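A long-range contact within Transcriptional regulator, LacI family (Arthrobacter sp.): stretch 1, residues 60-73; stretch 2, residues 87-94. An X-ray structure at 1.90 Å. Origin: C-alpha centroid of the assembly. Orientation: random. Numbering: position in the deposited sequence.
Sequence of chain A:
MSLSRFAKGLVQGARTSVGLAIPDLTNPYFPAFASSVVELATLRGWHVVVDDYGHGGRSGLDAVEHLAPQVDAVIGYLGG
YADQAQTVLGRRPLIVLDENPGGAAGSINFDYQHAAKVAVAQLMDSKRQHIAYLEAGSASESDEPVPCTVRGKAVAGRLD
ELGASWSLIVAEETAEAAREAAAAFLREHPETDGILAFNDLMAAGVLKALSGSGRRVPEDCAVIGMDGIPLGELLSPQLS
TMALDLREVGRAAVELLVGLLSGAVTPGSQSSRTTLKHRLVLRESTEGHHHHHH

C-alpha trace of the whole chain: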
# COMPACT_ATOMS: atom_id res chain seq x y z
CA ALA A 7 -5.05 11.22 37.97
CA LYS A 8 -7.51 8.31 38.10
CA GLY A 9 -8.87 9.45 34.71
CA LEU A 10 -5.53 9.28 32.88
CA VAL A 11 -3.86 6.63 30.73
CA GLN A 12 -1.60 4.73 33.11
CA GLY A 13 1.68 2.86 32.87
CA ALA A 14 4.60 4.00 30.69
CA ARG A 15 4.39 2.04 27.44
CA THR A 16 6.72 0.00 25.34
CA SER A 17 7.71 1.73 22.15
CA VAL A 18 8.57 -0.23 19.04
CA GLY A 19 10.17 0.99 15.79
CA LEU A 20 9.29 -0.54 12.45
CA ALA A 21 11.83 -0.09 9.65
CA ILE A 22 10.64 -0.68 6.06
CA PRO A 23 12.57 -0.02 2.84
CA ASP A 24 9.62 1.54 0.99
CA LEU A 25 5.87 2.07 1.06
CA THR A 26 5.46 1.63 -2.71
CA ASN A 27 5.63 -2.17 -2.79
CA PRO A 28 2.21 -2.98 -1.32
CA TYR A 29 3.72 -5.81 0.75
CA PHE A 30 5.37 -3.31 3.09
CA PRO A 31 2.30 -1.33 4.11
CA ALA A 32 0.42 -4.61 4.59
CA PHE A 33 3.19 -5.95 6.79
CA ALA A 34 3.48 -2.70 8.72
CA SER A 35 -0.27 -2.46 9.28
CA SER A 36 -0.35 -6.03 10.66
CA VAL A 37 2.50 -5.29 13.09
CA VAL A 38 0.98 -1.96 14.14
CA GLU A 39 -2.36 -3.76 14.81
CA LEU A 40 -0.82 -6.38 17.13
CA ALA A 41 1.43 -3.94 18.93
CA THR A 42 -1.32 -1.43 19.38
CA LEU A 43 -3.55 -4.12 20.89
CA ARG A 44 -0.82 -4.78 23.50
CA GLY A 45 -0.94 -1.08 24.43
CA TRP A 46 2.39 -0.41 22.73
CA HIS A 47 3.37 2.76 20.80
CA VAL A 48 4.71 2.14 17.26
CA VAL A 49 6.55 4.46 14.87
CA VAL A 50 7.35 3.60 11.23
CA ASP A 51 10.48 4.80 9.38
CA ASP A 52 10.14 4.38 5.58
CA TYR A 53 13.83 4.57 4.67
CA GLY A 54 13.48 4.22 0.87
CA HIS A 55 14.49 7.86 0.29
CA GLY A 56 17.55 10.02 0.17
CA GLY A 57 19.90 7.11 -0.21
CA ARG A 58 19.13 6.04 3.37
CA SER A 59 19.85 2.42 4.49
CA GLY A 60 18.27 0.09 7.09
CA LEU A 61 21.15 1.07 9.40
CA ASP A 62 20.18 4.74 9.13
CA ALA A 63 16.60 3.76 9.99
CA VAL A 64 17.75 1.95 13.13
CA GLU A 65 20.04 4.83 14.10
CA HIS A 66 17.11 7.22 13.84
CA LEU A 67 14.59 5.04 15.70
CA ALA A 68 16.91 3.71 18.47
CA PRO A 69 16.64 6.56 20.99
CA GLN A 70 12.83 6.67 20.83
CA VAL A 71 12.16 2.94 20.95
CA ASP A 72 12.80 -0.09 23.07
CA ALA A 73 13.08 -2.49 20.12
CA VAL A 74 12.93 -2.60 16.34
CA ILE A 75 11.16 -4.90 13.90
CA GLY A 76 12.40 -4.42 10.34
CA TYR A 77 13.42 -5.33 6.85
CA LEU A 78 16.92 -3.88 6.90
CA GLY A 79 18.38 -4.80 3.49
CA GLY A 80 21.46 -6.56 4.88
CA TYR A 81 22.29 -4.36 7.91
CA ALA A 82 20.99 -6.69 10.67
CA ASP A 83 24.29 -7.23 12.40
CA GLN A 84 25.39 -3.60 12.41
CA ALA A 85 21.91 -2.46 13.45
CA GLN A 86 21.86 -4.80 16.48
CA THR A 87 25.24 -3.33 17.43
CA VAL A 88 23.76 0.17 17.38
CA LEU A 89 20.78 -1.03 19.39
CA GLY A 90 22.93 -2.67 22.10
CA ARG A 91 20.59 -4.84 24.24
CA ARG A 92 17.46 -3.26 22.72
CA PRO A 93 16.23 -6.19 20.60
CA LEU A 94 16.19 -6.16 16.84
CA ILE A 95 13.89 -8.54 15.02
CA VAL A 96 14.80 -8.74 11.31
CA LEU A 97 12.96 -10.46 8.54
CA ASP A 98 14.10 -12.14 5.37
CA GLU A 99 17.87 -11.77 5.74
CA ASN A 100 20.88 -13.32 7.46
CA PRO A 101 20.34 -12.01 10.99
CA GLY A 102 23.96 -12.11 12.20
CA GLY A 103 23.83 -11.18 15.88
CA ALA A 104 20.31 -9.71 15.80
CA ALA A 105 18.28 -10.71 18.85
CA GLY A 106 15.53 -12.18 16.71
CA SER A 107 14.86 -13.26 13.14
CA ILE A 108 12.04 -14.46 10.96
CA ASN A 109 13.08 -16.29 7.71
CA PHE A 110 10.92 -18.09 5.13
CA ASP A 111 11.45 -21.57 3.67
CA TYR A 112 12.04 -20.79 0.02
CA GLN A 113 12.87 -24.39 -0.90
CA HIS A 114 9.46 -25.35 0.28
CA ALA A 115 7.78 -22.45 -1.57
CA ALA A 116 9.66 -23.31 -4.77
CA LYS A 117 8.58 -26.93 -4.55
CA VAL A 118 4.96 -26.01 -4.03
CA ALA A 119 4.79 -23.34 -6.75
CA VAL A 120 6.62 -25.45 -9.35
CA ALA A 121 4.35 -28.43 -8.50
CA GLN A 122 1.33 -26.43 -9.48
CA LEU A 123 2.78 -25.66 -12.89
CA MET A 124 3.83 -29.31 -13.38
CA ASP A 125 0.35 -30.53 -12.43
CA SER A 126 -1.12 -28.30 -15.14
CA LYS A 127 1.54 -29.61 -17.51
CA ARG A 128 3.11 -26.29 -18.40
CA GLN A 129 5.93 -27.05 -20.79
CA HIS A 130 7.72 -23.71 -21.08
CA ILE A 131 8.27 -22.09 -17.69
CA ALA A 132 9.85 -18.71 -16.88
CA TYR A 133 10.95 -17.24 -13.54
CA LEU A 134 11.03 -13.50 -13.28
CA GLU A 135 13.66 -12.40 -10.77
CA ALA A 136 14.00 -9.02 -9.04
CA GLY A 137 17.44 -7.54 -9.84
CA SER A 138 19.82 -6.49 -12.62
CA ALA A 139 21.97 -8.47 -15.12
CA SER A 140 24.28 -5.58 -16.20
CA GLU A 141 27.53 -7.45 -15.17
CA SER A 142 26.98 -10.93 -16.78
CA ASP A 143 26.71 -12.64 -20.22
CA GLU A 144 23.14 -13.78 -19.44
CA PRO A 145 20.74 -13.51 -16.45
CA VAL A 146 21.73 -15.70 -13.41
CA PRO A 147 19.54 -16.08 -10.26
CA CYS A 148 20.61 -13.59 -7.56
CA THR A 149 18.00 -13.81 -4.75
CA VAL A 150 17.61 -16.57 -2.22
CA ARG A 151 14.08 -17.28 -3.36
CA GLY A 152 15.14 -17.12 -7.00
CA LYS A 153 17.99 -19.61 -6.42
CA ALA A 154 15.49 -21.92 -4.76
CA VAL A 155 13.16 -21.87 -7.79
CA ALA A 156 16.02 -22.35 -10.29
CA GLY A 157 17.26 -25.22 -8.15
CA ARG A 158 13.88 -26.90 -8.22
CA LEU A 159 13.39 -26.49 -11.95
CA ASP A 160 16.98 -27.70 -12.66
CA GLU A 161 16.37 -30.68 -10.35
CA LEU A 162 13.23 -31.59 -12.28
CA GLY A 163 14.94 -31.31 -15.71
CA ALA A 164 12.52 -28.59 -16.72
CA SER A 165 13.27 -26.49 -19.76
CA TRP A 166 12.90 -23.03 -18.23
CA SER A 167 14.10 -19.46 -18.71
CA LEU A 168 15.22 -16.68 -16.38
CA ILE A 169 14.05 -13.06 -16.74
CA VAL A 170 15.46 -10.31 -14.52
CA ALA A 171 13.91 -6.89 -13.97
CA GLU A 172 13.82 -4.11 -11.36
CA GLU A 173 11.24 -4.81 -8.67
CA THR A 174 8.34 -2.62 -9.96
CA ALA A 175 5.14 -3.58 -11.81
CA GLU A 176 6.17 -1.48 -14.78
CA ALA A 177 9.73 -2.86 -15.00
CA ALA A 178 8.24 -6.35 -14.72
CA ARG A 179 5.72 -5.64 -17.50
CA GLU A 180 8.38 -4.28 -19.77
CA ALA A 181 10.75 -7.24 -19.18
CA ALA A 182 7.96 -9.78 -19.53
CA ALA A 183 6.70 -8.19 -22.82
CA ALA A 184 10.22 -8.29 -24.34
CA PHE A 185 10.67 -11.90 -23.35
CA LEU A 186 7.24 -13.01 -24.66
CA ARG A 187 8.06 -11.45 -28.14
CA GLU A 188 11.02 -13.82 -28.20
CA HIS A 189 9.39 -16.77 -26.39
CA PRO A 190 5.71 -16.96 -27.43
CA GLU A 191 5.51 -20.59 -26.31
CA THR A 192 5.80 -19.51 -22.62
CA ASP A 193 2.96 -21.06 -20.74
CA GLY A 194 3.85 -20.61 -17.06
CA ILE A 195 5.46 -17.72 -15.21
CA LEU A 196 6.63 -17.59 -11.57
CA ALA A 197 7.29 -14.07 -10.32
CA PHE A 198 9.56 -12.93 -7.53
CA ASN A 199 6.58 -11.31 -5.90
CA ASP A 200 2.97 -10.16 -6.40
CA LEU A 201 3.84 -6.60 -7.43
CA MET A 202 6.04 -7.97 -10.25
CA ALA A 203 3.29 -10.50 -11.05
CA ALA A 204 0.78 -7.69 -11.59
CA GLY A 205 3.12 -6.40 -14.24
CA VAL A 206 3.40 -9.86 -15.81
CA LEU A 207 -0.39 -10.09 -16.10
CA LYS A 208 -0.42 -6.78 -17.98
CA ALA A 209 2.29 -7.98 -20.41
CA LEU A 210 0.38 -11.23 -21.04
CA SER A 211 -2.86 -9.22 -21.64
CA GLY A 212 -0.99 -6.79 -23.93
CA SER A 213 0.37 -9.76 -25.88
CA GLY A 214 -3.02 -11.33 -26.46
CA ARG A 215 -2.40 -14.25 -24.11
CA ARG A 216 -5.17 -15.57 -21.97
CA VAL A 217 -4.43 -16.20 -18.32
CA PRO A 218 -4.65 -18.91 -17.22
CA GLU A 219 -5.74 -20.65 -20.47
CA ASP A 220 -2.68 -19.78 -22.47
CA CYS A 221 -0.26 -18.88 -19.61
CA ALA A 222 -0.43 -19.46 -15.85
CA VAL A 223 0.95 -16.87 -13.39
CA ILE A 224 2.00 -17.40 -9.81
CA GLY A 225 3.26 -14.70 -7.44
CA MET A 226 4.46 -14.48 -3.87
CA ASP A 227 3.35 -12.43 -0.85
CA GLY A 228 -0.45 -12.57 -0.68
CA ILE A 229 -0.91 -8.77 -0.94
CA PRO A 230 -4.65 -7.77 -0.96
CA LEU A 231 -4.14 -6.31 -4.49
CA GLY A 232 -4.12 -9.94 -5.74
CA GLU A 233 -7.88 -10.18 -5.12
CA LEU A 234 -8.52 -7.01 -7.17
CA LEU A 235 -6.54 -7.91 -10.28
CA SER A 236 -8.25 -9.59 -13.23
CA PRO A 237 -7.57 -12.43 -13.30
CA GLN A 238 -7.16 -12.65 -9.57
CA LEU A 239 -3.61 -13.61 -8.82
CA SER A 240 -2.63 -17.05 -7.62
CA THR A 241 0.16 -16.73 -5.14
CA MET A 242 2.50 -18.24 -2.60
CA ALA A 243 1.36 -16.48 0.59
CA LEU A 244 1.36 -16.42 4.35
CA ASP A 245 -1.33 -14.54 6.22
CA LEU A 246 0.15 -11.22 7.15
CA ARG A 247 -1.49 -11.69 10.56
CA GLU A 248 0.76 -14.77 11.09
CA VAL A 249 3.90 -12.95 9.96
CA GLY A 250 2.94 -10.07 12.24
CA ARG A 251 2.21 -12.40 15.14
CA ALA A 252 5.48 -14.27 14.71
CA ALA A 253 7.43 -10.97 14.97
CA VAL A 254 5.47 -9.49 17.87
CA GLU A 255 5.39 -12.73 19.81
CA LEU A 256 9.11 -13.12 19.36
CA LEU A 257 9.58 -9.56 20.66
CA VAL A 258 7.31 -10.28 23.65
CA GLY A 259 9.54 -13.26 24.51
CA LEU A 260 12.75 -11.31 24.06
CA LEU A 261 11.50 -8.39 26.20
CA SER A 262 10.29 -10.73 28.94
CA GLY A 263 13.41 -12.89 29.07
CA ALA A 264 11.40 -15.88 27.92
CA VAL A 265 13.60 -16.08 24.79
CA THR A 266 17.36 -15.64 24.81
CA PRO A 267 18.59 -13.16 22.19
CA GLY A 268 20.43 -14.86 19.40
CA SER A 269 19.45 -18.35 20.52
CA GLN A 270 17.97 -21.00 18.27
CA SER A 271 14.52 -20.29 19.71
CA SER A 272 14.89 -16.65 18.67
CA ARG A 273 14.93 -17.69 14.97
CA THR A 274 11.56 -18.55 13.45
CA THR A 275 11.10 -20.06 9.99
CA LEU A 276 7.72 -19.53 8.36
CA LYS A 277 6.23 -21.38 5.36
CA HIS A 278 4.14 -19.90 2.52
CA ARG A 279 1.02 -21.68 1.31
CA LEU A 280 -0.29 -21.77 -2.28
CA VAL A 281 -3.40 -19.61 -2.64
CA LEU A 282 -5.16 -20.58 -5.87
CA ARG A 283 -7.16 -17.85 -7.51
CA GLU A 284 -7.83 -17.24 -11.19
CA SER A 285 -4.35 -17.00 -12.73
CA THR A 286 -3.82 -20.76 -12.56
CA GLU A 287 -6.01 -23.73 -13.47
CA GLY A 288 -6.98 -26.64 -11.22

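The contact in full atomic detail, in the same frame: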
# COMPACT_ATOMS: atom_id res chain seq x y z
N GLY A 60 18.87 0.65 5.88
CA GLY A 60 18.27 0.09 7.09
C GLY A 60 19.06 0.46 8.33
O GLY A 60 18.48 0.61 9.39
N LEU A 61 20.40 0.61 8.25
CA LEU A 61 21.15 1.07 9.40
C LEU A 61 20.78 2.50 9.79
O LEU A 61 20.61 2.80 10.98
CB LEU A 61 22.67 0.92 9.16
CG LEU A 61 23.62 1.27 10.26
CD1 LEU A 61 23.31 0.33 11.43
CD2 LEU A 61 25.07 1.13 9.81
N ASP A 62 20.63 3.39 8.83
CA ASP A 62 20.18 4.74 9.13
C ASP A 62 18.80 4.73 9.84
O ASP A 62 18.57 5.54 10.73
CB ASP A 62 20.02 5.55 7.87
CG ASP A 62 21.34 5.83 7.18
OD1 ASP A 62 22.30 6.21 7.87
OD2 ASP A 62 21.40 5.69 5.94
N ALA A 63 17.92 3.83 9.42
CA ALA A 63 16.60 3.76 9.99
C ALA A 63 16.73 3.39 11.46
O ALA A 63 16.14 4.02 12.31
CB ALA A 63 15.73 2.76 9.25
N VAL A 64 17.57 2.41 11.75
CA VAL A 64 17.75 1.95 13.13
C VAL A 64 18.43 3.01 13.96
O VAL A 64 18.01 3.24 15.08
CB VAL A 64 18.52 0.63 13.20
CG1 VAL A 64 18.94 0.33 14.64
CG2 VAL A 64 17.66 -0.49 12.64
N GLU A 65 19.43 3.69 13.42
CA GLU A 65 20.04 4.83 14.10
C GLU A 65 19.08 5.93 14.50
O GLU A 65 19.17 6.48 15.60
CB GLU A 65 21.19 5.44 13.26
CG GLU A 65 22.42 4.54 13.31
CD GLU A 65 23.56 4.99 12.44
OE1 GLU A 65 23.39 5.93 11.63
OE2 GLU A 65 24.64 4.38 12.56
N HIS A 66 18.17 6.24 13.60
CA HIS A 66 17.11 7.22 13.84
C HIS A 66 16.11 6.76 14.92
O HIS A 66 15.79 7.48 15.86
CB HIS A 66 16.42 7.47 12.51
CG HIS A 66 15.12 8.20 12.58
ND1 HIS A 66 14.05 7.85 11.80
CD2 HIS A 66 14.75 9.30 13.27
CE1 HIS A 66 13.05 8.70 12.02
NE2 HIS A 66 13.45 9.58 12.92
N LEU A 67 15.66 5.54 14.81
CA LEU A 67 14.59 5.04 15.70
C LEU A 67 15.10 4.75 17.12
O LEU A 67 14.37 5.00 18.09
CB LEU A 67 14.00 3.78 15.12
CG LEU A 67 13.17 3.83 13.84
CD1 LEU A 67 12.89 2.44 13.30
CD2 LEU A 67 11.89 4.57 14.09
N ALA A 68 16.34 4.25 17.23
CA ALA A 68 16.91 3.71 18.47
C ALA A 68 16.58 4.52 19.73
O ALA A 68 16.00 3.95 20.69
CB ALA A 68 18.41 3.48 18.38
N PRO A 69 16.90 5.82 19.74
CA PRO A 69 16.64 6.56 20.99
C PRO A 69 15.17 6.76 21.39
O PRO A 69 14.92 7.12 22.52
CB PRO A 69 17.24 7.96 20.73
CG PRO A 69 17.63 8.01 19.30
CD PRO A 69 17.44 6.68 18.66
N GLN A 70 14.23 6.53 20.49
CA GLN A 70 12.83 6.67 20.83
C GLN A 70 12.08 5.36 20.92
O GLN A 70 10.87 5.35 21.04
CB GLN A 70 12.14 7.69 19.92
CG GLN A 70 12.08 7.36 18.49
CD GLN A 70 11.32 8.42 17.69
OE1 GLN A 70 10.10 8.58 17.80
NE2 GLN A 70 12.04 9.16 16.89
N VAL A 71 12.79 4.24 20.87
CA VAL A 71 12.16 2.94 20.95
C VAL A 71 12.92 2.02 21.86
O VAL A 71 14.05 2.27 22.20
CB VAL A 71 12.04 2.23 19.56
CG1 VAL A 71 11.28 3.14 18.61
CG2 VAL A 71 13.41 1.81 19.01
N ASP A 72 12.25 0.93 22.23
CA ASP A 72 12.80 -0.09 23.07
C ASP A 72 13.23 -1.29 22.25
O ASP A 72 13.89 -2.19 22.77
CB ASP A 72 11.73 -0.55 24.04
CG ASP A 72 11.30 0.54 24.97
OD1 ASP A 72 12.15 1.34 25.43
OD2 ASP A 72 10.08 0.65 25.19
N ALA A 73 12.84 -1.32 20.99
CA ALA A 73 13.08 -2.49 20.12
C ALA A 73 12.74 -2.09 18.71
O ALA A 73 11.97 -1.13 18.50
CB ALA A 73 12.18 -3.66 20.52
N THR A 87 24.14 -4.00 16.71
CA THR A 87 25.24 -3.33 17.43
C THR A 87 24.87 -1.92 17.91
O THR A 87 25.12 -1.55 19.07
CB THR A 87 26.55 -3.34 16.58
OG1 THR A 87 26.89 -4.70 16.34
CG2 THR A 87 27.69 -2.65 17.28
N VAL A 88 24.22 -1.17 17.04
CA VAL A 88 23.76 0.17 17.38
C VAL A 88 22.75 0.05 18.51
O VAL A 88 22.82 0.77 19.52
CB VAL A 88 23.10 0.83 16.13
CG1 VAL A 88 22.23 2.02 16.49
CG2 VAL A 88 24.17 1.24 15.11
N LEU A 89 21.83 -0.90 18.37
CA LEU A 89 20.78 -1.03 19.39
C LEU A 89 21.26 -1.52 20.74
O LEU A 89 20.53 -1.33 21.73
CB LEU A 89 19.65 -1.94 18.87
CG LEU A 89 18.69 -1.22 17.91
CD1 LEU A 89 17.93 -2.25 17.05
CD2 LEU A 89 17.68 -0.29 18.58
N GLY A 90 22.44 -2.16 20.81
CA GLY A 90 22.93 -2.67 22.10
C GLY A 90 22.06 -3.84 22.53
O GLY A 90 21.88 -4.76 21.77
N ARG A 91 21.48 -3.78 23.71
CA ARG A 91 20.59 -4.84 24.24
C ARG A 91 19.11 -4.62 23.89
O ARG A 91 18.23 -5.44 24.24
CB ARG A 91 20.76 -4.93 25.77
CG ARG A 91 22.10 -5.52 26.14
CD ARG A 91 22.40 -5.35 27.60
NE ARG A 91 21.34 -5.93 28.44
CZ ARG A 91 21.31 -7.17 28.90
NH1 ARG A 91 22.28 -8.02 28.62
NH2 ARG A 91 20.30 -7.56 29.69
N ARG A 92 18.81 -3.49 23.24
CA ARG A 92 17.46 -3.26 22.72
C ARG A 92 17.28 -4.21 21.51
O ARG A 92 18.05 -4.20 20.58
CB ARG A 92 17.26 -1.78 22.33
CG ARG A 92 17.51 -0.78 23.45
CD ARG A 92 17.58 0.66 22.97
NE ARG A 92 18.86 0.90 22.30
CZ ARG A 92 19.38 2.08 22.06
NH1 ARG A 92 18.72 3.19 22.39
NH2 ARG A 92 20.55 2.16 21.42
N PRO A 93 16.29 -5.10 21.57
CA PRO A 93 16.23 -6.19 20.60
C PRO A 93 15.82 -5.74 19.20
O PRO A 93 14.93 -4.89 19.05
CB PRO A 93 15.17 -7.15 21.19
CG PRO A 93 14.46 -6.39 22.25
CD PRO A 93 15.33 -5.25 22.69
N LEU A 94 16.57 -6.23 18.22
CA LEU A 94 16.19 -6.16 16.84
C LEU A 94 15.62 -7.50 16.40
O LEU A 94 16.24 -8.55 16.62
CB LEU A 94 17.40 -5.83 15.99
CG LEU A 94 17.23 -5.85 14.49
CD1 LEU A 94 16.26 -4.76 14.03
CD2 LEU A 94 18.61 -5.65 13.85
O HOH W 1 16.08 3.59 23.58

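No direct hydrogen bond joins the two stretches, although an arginine lies against a backbone carbonyl at their interface. R92 NH1 comes within 3.3 Å of A68 O, but the angle is poor and the pair does not qualify. The polar link runs instead through one water, which accepts from R92 NH1 at 2.9 Å, measured to its oxygen, and donates to V71 O at 2.8 Å.

The guanidinium is held in place largely by its own stretch. R92 NE donates to L89 O at 2.8 Å with an N-H...O angle of 169°, close to linear, whereas R92 NH2 to V88 O, at 3.3 Å and 136°, is longer and more bent. L89 O also accepts from R92 N at 3.1 Å, the bond that closes a type II' turn from L89 to R92. The turn brings the backbone round, and the arginine side chain (chi1 -57°, m) reaches back to the carbonyls of V88 and L89. G90, the first residue to leave helical geometry, takes phi/psi of 70/-124°, and a positive phi by itself favours glycine. With its group so fixed, R92 offers one guanidinium face to the methyl of A68, whose CB is 3.9 Å from R92 NH2.

Beside this polar corner the contact is apolar. V64 and A68, one helical turn apart in sequence, both direct their CA-to-CB bonds toward stretch 2. V64 CG1 packs 3.6 Å from L89 CG and 4.1 Å from V88 CG1, while A68 CB meets L89 CD2 at 3.8 Å. L89 sets out sideways, yet the end of its side chain comes nearer, and it touches both residues. V88 points toward stretch 1 and has the largest area covered by the opposing stretch, 76 Å². Its CG2 lies 3.9 Å from L61 CD1, and its CG1 lies 4.1 Å from E65 CG, so the glutamate contributes an aliphatic carbon here.

Further along, backbone atoms carry more of the contact and the two stretches draw closer: the CA atoms of A73 and P93 are 4.9 Å apart, against 6.2 Å for A68 and L89. D72 directs its CB away, but its carbonyl remains close, with D72 O 3.4 Å from both R92 CB and P93 CD. A73 CA approaches P93 O at 3.2 Å, a CA-H...O contact with an angle of 120° at the hydrogen, and A73 CB packs 4.0 Å from P93 CG. In all, the stretches bury 495 Å², summed over both sides.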